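Local atomic coordinates of 27kDa outer membrane protein (Silicibacter pomeroyi, PDB entry 3GYK), a protein that is probably a thiol-disulfide oxidoreductase of the DsbA-like thioredoxin type, with a thioredoxin-type pair of cysteines in this domain. Residues Y32-P35 with Y36-R39; R39-A42 with E43-L47; A86-W89 with A90-M94; A128-A131 with Q132-L136. All coordinates share one frame; numbering follows the deposited sequence.

Contact 1. Residues Y32-P35 with Y36-R39; sequences YNCP and YCRR. With SO4 (sulfate ion), chain F.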
# COMPACT_ATOMS: atom_id res chain seq x y z
N TYR A 32 3.62 7.71 1.99
CA TYR A 32 5.06 7.51 2.23
C TYR A 32 5.69 8.48 3.22
O TYR A 32 6.79 8.23 3.67
CB TYR A 32 5.88 7.47 0.91
CG TYR A 32 5.55 6.25 0.09
CD1 TYR A 32 6.03 4.99 0.47
CD2 TYR A 32 4.74 6.35 -1.05
CE1 TYR A 32 5.69 3.82 -0.27
CE2 TYR A 32 4.40 5.20 -1.80
CZ TYR A 32 4.88 3.95 -1.41
OH TYR A 32 4.51 2.84 -2.14
N ASN A 33 4.98 9.55 3.59
CA ASN A 33 5.46 10.50 4.57
C ASN A 33 4.77 10.39 5.93
O ASN A 33 5.03 11.20 6.85
CB ASN A 33 5.33 11.91 4.01
CG ASN A 33 6.45 12.22 3.02
OD1 ASN A 33 7.62 12.01 3.32
ND2 ASN A 33 6.10 12.73 1.84
N CYS A 34 3.94 9.36 6.08
CA CYS A 34 3.23 9.15 7.32
C CYS A 34 4.09 8.36 8.33
O CYS A 34 4.48 7.21 8.05
CB CYS A 34 1.91 8.45 7.00
SG CYS A 34 1.03 7.83 8.47
N PRO A 35 4.38 8.96 9.49
CA PRO A 35 5.27 8.32 10.47
C PRO A 35 4.74 6.96 10.92
O PRO A 35 5.51 5.99 11.09
CB PRO A 35 5.27 9.29 11.64
CG PRO A 35 4.97 10.61 11.04
CD PRO A 35 4.06 10.35 9.88
N TYR A 36 3.42 6.86 11.14
CA TYR A 36 2.89 5.56 11.54
C TYR A 36 2.87 4.54 10.41
O TYR A 36 2.94 3.36 10.69
CB TYR A 36 1.50 5.70 12.19
CG TYR A 36 1.51 5.94 13.68
CD1 TYR A 36 1.03 7.13 14.21
CD2 TYR A 36 1.92 4.95 14.57
CE1 TYR A 36 1.01 7.35 15.58
CE2 TYR A 36 1.88 5.14 15.93
CZ TYR A 36 1.41 6.34 16.44
OH TYR A 36 1.39 6.53 17.80
N CYS A 37 2.74 4.97 9.15
CA CYS A 37 2.94 4.05 8.01
C CYS A 37 4.35 3.50 7.97
O CYS A 37 4.57 2.30 7.72
CB CYS A 37 2.61 4.74 6.69
SG CYS A 37 0.84 5.12 6.56
N ARG A 38 5.33 4.37 8.19
CA ARG A 38 6.71 3.92 8.18
C ARG A 38 6.95 2.88 9.31
O ARG A 38 7.68 1.89 9.12
CB ARG A 38 7.67 5.11 8.26
CG ARG A 38 7.64 5.98 7.03
CD ARG A 38 8.72 7.08 7.07
NE ARG A 38 8.73 7.79 5.79
CZ ARG A 38 9.69 8.63 5.41
NH1 ARG A 38 10.72 8.86 6.20
NH2 ARG A 38 9.60 9.22 4.22
N ARG A 39 6.33 3.12 10.47
CA ARG A 39 6.36 2.20 11.59
C ARG A 39 5.63 0.87 11.29
O ARG A 39 6.07 -0.20 11.73
CB ARG A 39 5.73 2.88 12.82
CG ARG A 39 6.00 2.14 14.10
CD ARG A 39 5.56 2.94 15.32
NE ARG A 39 5.30 2.03 16.44
CZ ARG A 39 4.79 2.40 17.61
NH1 ARG A 39 4.49 3.67 17.83
NH2 ARG A 39 4.57 1.48 18.56
S SO4 F . 5.26 7.19 15.74
O1 SO4 F . 4.39 7.38 16.89
O2 SO4 F . 5.95 8.43 15.42
O3 SO4 F . 6.21 6.12 16.05
O4 SO4 F . 4.47 6.81 14.57

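Contact 2. Residues R39-A42 with E43-L47; sequences RAMA and EVQGL. With SO4 (sulfate ion), chain F.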
# COMPACT_ATOMS: atom_id res chain seq x y z
N ARG A 39 6.33 3.12 10.47
CA ARG A 39 6.36 2.20 11.59
C ARG A 39 5.63 0.87 11.29
O ARG A 39 6.07 -0.20 11.73
CB ARG A 39 5.73 2.88 12.82
CG ARG A 39 6.00 2.14 14.10
CD ARG A 39 5.56 2.94 15.32
NE ARG A 39 5.30 2.03 16.44
CZ ARG A 39 4.79 2.40 17.61
NH1 ARG A 39 4.49 3.67 17.83
NH2 ARG A 39 4.57 1.48 18.56
N ALA A 40 4.52 0.95 10.55
CA ALA A 40 3.72 -0.23 10.22
C ALA A 40 4.46 -1.14 9.22
O ALA A 40 4.17 -2.33 9.16
CB ALA A 40 2.35 0.17 9.63
N MSE A 41 5.42 -0.61 8.46
CA MSE A 41 6.10 -1.43 7.43
C MSE A 41 6.67 -2.72 8.00
O MSE A 41 6.41 -3.80 7.45
CB MSE A 41 7.20 -0.63 6.72
CG MSE A 41 7.99 -1.49 5.76
SE MSE A 41 9.51 -0.55 5.08
CE MSE A 41 10.78 -0.99 6.45
N ALA A 42 7.42 -2.63 9.10
CA ALA A 42 8.00 -3.83 9.68
C ALA A 42 6.95 -4.82 10.24
O ALA A 42 7.20 -6.04 10.24
CB ALA A 42 9.05 -3.49 10.75
N GLU A 43 5.81 -4.29 10.70
CA GLU A 43 4.70 -5.10 11.23
C GLU A 43 4.03 -5.89 10.11
O GLU A 43 3.80 -7.10 10.26
CB GLU A 43 3.66 -4.21 11.93
CG GLU A 43 4.30 -3.29 13.00
CD GLU A 43 5.16 -4.04 14.01
OE1 GLU A 43 4.76 -5.12 14.49
OE2 GLU A 43 6.26 -3.54 14.34
N VAL A 44 3.78 -5.21 9.00
CA VAL A 44 3.16 -5.84 7.82
C VAL A 44 4.14 -6.84 7.19
O VAL A 44 3.76 -8.00 6.90
CB VAL A 44 2.69 -4.80 6.79
CG1 VAL A 44 2.08 -5.49 5.55
CG2 VAL A 44 1.64 -3.86 7.40
N GLN A 45 5.42 -6.46 7.03
CA GLN A 45 6.42 -7.43 6.54
C GLN A 45 6.50 -8.65 7.45
O GLN A 45 6.62 -9.80 6.98
CB GLN A 45 7.82 -6.81 6.45
CG GLN A 45 8.02 -5.80 5.34
CD GLN A 45 9.46 -5.24 5.30
OE1 GLN A 45 10.13 -5.18 6.32
NE2 GLN A 45 9.91 -4.82 4.12
N GLY A 46 6.45 -8.41 8.76
CA GLY A 46 6.47 -9.49 9.74
C GLY A 46 5.29 -10.43 9.58
O GLY A 46 5.46 -11.65 9.57
N LEU A 47 4.10 -9.86 9.45
CA LEU A 47 2.89 -10.65 9.22
C LEU A 47 3.04 -11.57 8.00
O LEU A 47 2.81 -12.77 8.12
CB LEU A 47 1.68 -9.74 9.03
CG LEU A 47 0.39 -10.46 8.65
CD1 LEU A 47 -0.16 -11.22 9.86
CD2 LEU A 47 -0.62 -9.43 8.16
S SO4 F . 5.26 7.19 15.74
O1 SO4 F . 4.39 7.38 16.89
O2 SO4 F . 5.95 8.43 15.42
O3 SO4 F . 6.21 6.12 16.05
O4 SO4 F . 4.47 6.81 14.57
O HOH W 1 7.37 -1.18 13.79
O HOH W 2 6.13 -1.05 16.47

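Contact 3. Residues A86-W89 with A90-M94; sequences AFHW and ALMGM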
# COMPACT_ATOMS: atom_id res chain seq x y z
N ALA A 86 9.78 -3.77 -4.44
CA ALA A 86 11.10 -3.35 -3.97
C ALA A 86 11.10 -1.84 -3.73
O ALA A 86 11.66 -1.35 -2.74
CB ALA A 86 12.16 -3.71 -4.99
N PHE A 87 10.44 -1.10 -4.63
CA PHE A 87 10.39 0.36 -4.51
C PHE A 87 9.57 0.80 -3.30
O PHE A 87 9.99 1.70 -2.53
CB PHE A 87 9.84 0.95 -5.82
CG PHE A 87 10.03 2.45 -5.99
CD1 PHE A 87 11.08 3.14 -5.37
CD2 PHE A 87 9.15 3.16 -6.82
CE1 PHE A 87 11.25 4.52 -5.58
CE2 PHE A 87 9.30 4.54 -7.03
CZ PHE A 87 10.36 5.22 -6.41
N HIS A 88 8.43 0.15 -3.08
CA HIS A 88 7.59 0.41 -1.92
C HIS A 88 8.35 0.23 -0.61
O HIS A 88 8.31 1.12 0.25
CB HIS A 88 6.34 -0.49 -1.91
CG HIS A 88 5.57 -0.41 -0.64
ND1 HIS A 88 4.63 0.56 -0.41
CD2 HIS A 88 5.64 -1.15 0.50
CE1 HIS A 88 4.13 0.42 0.81
NE2 HIS A 88 4.73 -0.61 1.38
N TRP A 89 9.03 -0.91 -0.44
CA TRP A 89 9.78 -1.16 0.78
C TRP A 89 10.90 -0.13 0.95
O TRP A 89 11.17 0.31 2.07
CB TRP A 89 10.39 -2.58 0.82
CG TRP A 89 9.38 -3.74 0.82
CD1 TRP A 89 9.43 -4.87 0.03
CD2 TRP A 89 8.19 -3.87 1.62
NE1 TRP A 89 8.34 -5.69 0.30
CE2 TRP A 89 7.57 -5.10 1.27
CE3 TRP A 89 7.60 -3.09 2.63
CZ2 TRP A 89 6.38 -5.55 1.88
CZ3 TRP A 89 6.40 -3.54 3.24
CH2 TRP A 89 5.82 -4.76 2.86
N ALA A 90 11.53 0.26 -0.15
CA ALA A 90 12.68 1.18 -0.08
C ALA A 90 12.24 2.60 0.30
O ALA A 90 12.92 3.29 1.09
CB ALA A 90 13.47 1.18 -1.39
N LEU A 91 11.12 3.04 -0.28
CA LEU A 91 10.51 4.32 0.06
C LEU A 91 10.05 4.34 1.50
O LEU A 91 10.36 5.25 2.24
CB LEU A 91 9.31 4.62 -0.84
CG LEU A 91 9.63 4.96 -2.30
CD1 LEU A 91 8.37 4.94 -3.16
CD2 LEU A 91 10.33 6.32 -2.38
N MSE A 92 9.29 3.32 1.88
CA MSE A 92 8.73 3.27 3.22
C MSE A 92 9.82 3.13 4.30
O MSE A 92 9.62 3.56 5.45
CB MSE A 92 7.63 2.18 3.27
CG MSE A 92 6.66 2.30 4.38
SE MSE A 92 5.70 4.01 4.43
CE MSE A 92 4.24 3.70 3.21
N GLY A 93 11.00 2.61 3.92
CA GLY A 93 12.12 2.47 4.84
C GLY A 93 13.18 3.56 4.75
O GLY A 93 14.24 3.48 5.40
N MSE A 94 12.91 4.59 3.97
CA MSE A 94 13.90 5.64 3.73
C MSE A 94 14.09 6.58 4.93
O MSE A 94 13.22 6.68 5.80
CB MSE A 94 13.53 6.47 2.50
CG MSE A 94 12.52 7.56 2.77
SE MSE A 94 11.87 8.27 1.12
CE MSE A 94 13.42 9.39 0.65

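Contact 4. Residues A128-A131 with Q132-L136; sequences AHIA and QSMAL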
# COMPACT_ATOMS: atom_id res chain seq x y z
N ALA A 128 -6.24 7.15 -11.74
CA ALA A 128 -7.41 6.32 -11.43
C ALA A 128 -7.22 5.58 -10.10
O ALA A 128 -8.17 5.52 -9.29
CB ALA A 128 -7.77 5.34 -12.59
N HIS A 129 -6.03 5.04 -9.86
CA HIS A 129 -5.79 4.33 -8.58
C HIS A 129 -5.95 5.29 -7.40
O HIS A 129 -6.67 5.02 -6.43
CB HIS A 129 -4.41 3.69 -8.52
CG HIS A 129 -4.09 3.07 -7.20
ND1 HIS A 129 -4.16 1.71 -6.99
CD2 HIS A 129 -3.77 3.62 -6.00
CE1 HIS A 129 -3.85 1.44 -5.73
NE2 HIS A 129 -3.62 2.59 -5.10
N ILE A 130 -5.27 6.42 -7.46
CA ILE A 130 -5.29 7.35 -6.32
C ILE A 130 -6.69 7.87 -6.06
O ILE A 130 -7.12 7.97 -4.90
CB ILE A 130 -4.26 8.48 -6.52
CG1 ILE A 130 -2.83 7.91 -6.51
CG2 ILE A 130 -4.41 9.55 -5.42
CD1 ILE A 130 -1.74 8.87 -7.10
N ALA A 131 -7.44 8.19 -7.12
CA ALA A 131 -8.81 8.66 -6.96
C ALA A 131 -9.68 7.60 -6.29
O ALA A 131 -10.54 7.93 -5.46
CB ALA A 131 -9.41 9.05 -8.31
N GLN A 132 -9.48 6.34 -6.69
CA GLN A 132 -10.26 5.25 -6.07
C GLN A 132 -9.84 5.03 -4.62
O GLN A 132 -10.69 4.69 -3.79
CB GLN A 132 -10.13 3.95 -6.91
CG GLN A 132 -10.82 2.71 -6.34
CD GLN A 132 -12.32 2.81 -6.23
OE1 GLN A 132 -12.93 3.87 -6.46
NE2 GLN A 132 -12.97 1.67 -5.92
N SER A 133 -8.55 5.20 -4.30
CA SER A 133 -8.15 5.10 -2.88
C SER A 133 -8.89 6.14 -2.05
O SER A 133 -9.40 5.82 -0.96
CB SER A 133 -6.66 5.26 -2.70
OG SER A 133 -5.93 4.21 -3.32
N MSE A 134 -8.97 7.38 -2.56
CA MSE A 134 -9.73 8.43 -1.85
C MSE A 134 -11.19 8.02 -1.65
O MSE A 134 -11.76 8.23 -0.58
CB MSE A 134 -9.65 9.79 -2.57
CG MSE A 134 -8.20 10.17 -2.75
SE MSE A 134 -7.87 11.69 -3.91
CE MSE A 134 -6.03 11.94 -3.21
N ALA A 135 -11.81 7.48 -2.70
CA ALA A 135 -13.21 7.10 -2.63
C ALA A 135 -13.41 5.95 -1.63
O ALA A 135 -14.34 6.00 -0.82
CB ALA A 135 -13.78 6.74 -4.02
N LEU A 136 -12.54 4.95 -1.69
CA LEU A 136 -12.69 3.80 -0.77
C LEU A 136 -12.48 4.26 0.68
O LEU A 136 -13.21 3.83 1.58
CB LEU A 136 -11.70 2.68 -1.11
CG LEU A 136 -12.05 1.90 -2.40
CD1 LEU A 136 -10.86 1.05 -2.79
CD2 LEU A 136 -13.30 1.02 -2.22

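Contact 1. Residues Y32-P35 with Y36-R39
Cys34 and Cys37 meet at the start of helix 35-50, their SG atoms 3.3 Å apart, too far for a disulfide and consistent with the reduced state of a thioredoxin-type CxxC motif. Cys34 is the N-cap residue: with SG anti to the backbone N (chi1 169°), the sulfur turns back over the first helical turn and accepts a bond from Cys37 N at 3.4 Å. Backbone bonds from Arg38 N to Cys34 O and from Arg39 N to Pro35 O begin the helix proper.

Around the two cysteines, the extended Arg38 chain runs back beside the preceding loop. Its guanidinium presents one edge to Tyr32 O, which takes NE at 2.9 Å and NH2 at 3.0 Å, so two donors on one carbonyl fix the rotation of the group; NH2 also reaches Gly96 O. A leucine at Arg38 would probably leave Tyr32 O without both of these donors and the loop less firmly tied to the helix. On the solvent side a sulfate ion, probably from the crystallisation liquor, sets O4 over the centre of the Tyr36 ring, 3.1 Å above its plane, and receives a weak bond from Arg39.

The loop follows strand 24-30. Tyr32 is buried against helices 66-77 and 84-92, its OH bonded to Glu60 of strand 54-60, while Cys34 touches Thr145 and Tyr36 packs on Pro146, just before strand 147-150.

Contact 2. Residues R39-A42 with E43-L47
Met41, a selenomethionine, and Gln45 lie side by side one turn apart and point the same way, CG of Met41 being 4.1 Å from CD of Gln45. The Gln45 CG, beside the backbone N (chi1 -71°), rests 3.3 Å from Met41 O. Val44 CG2 makes a similar approach to Ala40 O, at 3.4 Å.

Backbone bonds run from Val44 N to Ala40 O, Gln45 N to Met41 O and Gly46 N to Ala42 O. These turns belong to helix 35-50, the crossover helix of the beta-alpha-beta unit between strands 24-30 and 54-60, and Val44 touches Leu56 of the latter.

Two waters make the polar link between Arg39 and Glu43. One donates to Arg39 O at 2.6 Å and to Glu43 OE2 at 2.7 Å; the other accepts from Arg39 NE and gives a longer bond to OE2. Glu43 bends at CG, and its OE1 takes the backbone N of Gln161.

Both Met41 and Gln45 also touch Trp89 of helix 84-92, so an alanine in place of Gln45 would probably open a gap beside Met41 and the indole. Arg39 NE and Glu43 OE2, 6.0 Å apart, are linked through water, so any attraction between their charges is probably screened.

Contact 3. Residues A86-W89 with A90-M94
Leu91 folds back over the ring of Phe87, one turn earlier in the C-terminal part of helix 84-92 of the DsbA-like domain. Its CB lies 3.4 Å from Phe87 O. The next atom, CG, stands beside the backbone N (chi1 -70°) and meets both that carbonyl and the ring, 3.7 Å from Phe87 CE1. From there the branches part: CD1 sits over the ring centre, 3.7 Å from the Phe87 centroid and only 8° off the normal, a CH-pi contact, while CD2 stands above and outside the rim at CE1, 3.8 Å from that Phe87 atom.

Beside this pair, His88 and the selenomethionine Met92 run in the same direction. Met92 bends at both CG and SE, which brings its CE to 4.1 Å from His88 CE1. Between neighbours in the chain, His88 CD2 lies 3.5 Å above the plane of the Trp89 indole, near its rim. The polar ends have partners beyond the two segments: His88 ND1 bonds to Tyr32 OH and Trp89 NE1 to Glu85.

Main-chain bonds from Ala90 N, Leu91 N and Met92 N to the carbonyls four residues back continue the helix. The last, from Gly93 N to Trp89 O, is distinctly bent (131° at the hydrogen), where Gly93 leaves the helical path.

His88 and Met92 pack on Tyr32, in the loop leading into the probable CxxC motif. Phe87 faces Val103 and Ala107 of helix 100-109, His88 meets Phe30 of strand 24-30 and Tyr58 of strand 54-60, and Trp89 packs against helix 35-50.

Contact 4. Residues A128-A131 with Q132-L136
Helix 124-140 of the DsbA-like thioredoxin domain, which precedes strand 147-150, brings His129 and Ser133 together on its buried side. Ser133 OG, beside the backbone N (chi1 -64°), lies 3.3 Å from His129 O and equally 3.3 Å from His129 NE2, approaching the imidazole obliquely. The polar atoms of this buried pair are matched by residues beyond the helix. His129 ND1 bonds to Asn13 O and NE2 to Glu60 N, which points to an imidazole with its proton on ND1, probably neutral. Ser133 OG bonds to Glu60 O and to Arg59 NE. Both ring nitrogens being engaged, the imidazole is held from turning.

A different side of the helix carries Ile130 and the selenomethionine Met134, lying alongside each other. Met134 runs extended from CG, which rests 3.3 Å from Ile130 O, and its CE reaches to 3.6 Å from Ile130 CG2, a methyl-to-methyl contact at the end of the Met134 side chain.

The main chain is regular. Ser133 N donates to His129 O at 2.8 Å and Met134 N to Ile130 O at 3.0 Å, with like bonds from Gln132 N to Ala128 O and from Ala135 N to Ala131 O.

Through His129 and Ser133 the helix is tied to the end of strand 54-60. Ile130 packs on Arg73 and Leu76 of helix 66-77, Met134 touches Trp61, and Leu136 lies against helix 3-9.

Overall arrangement
Contacts 1 and 2 follow each other along helix 35-50, sharing Arg39, with centres 11 Å apart; contact 3 comes later, on helix 84-92, and contact 4 last, on helix 124-140. Contacts 1 to 3 cluster: contact 3 touches contact 1 through Tyr32 and Arg38 and contact 2 through Met41 and Gln45, with centres 11 and 12 Å from theirs. Contact 4 stands apart, about 23 Å from contact 2 and 21 Å from contact 3 between centres, on the other side of the chain's centre from both. Helix 84-92 thus packs beside the N-terminal half of helix 35-50, which starts at the probable CxxC pair, while helix 124-140 is fixed to strand 54-60 of the mixed central sheet.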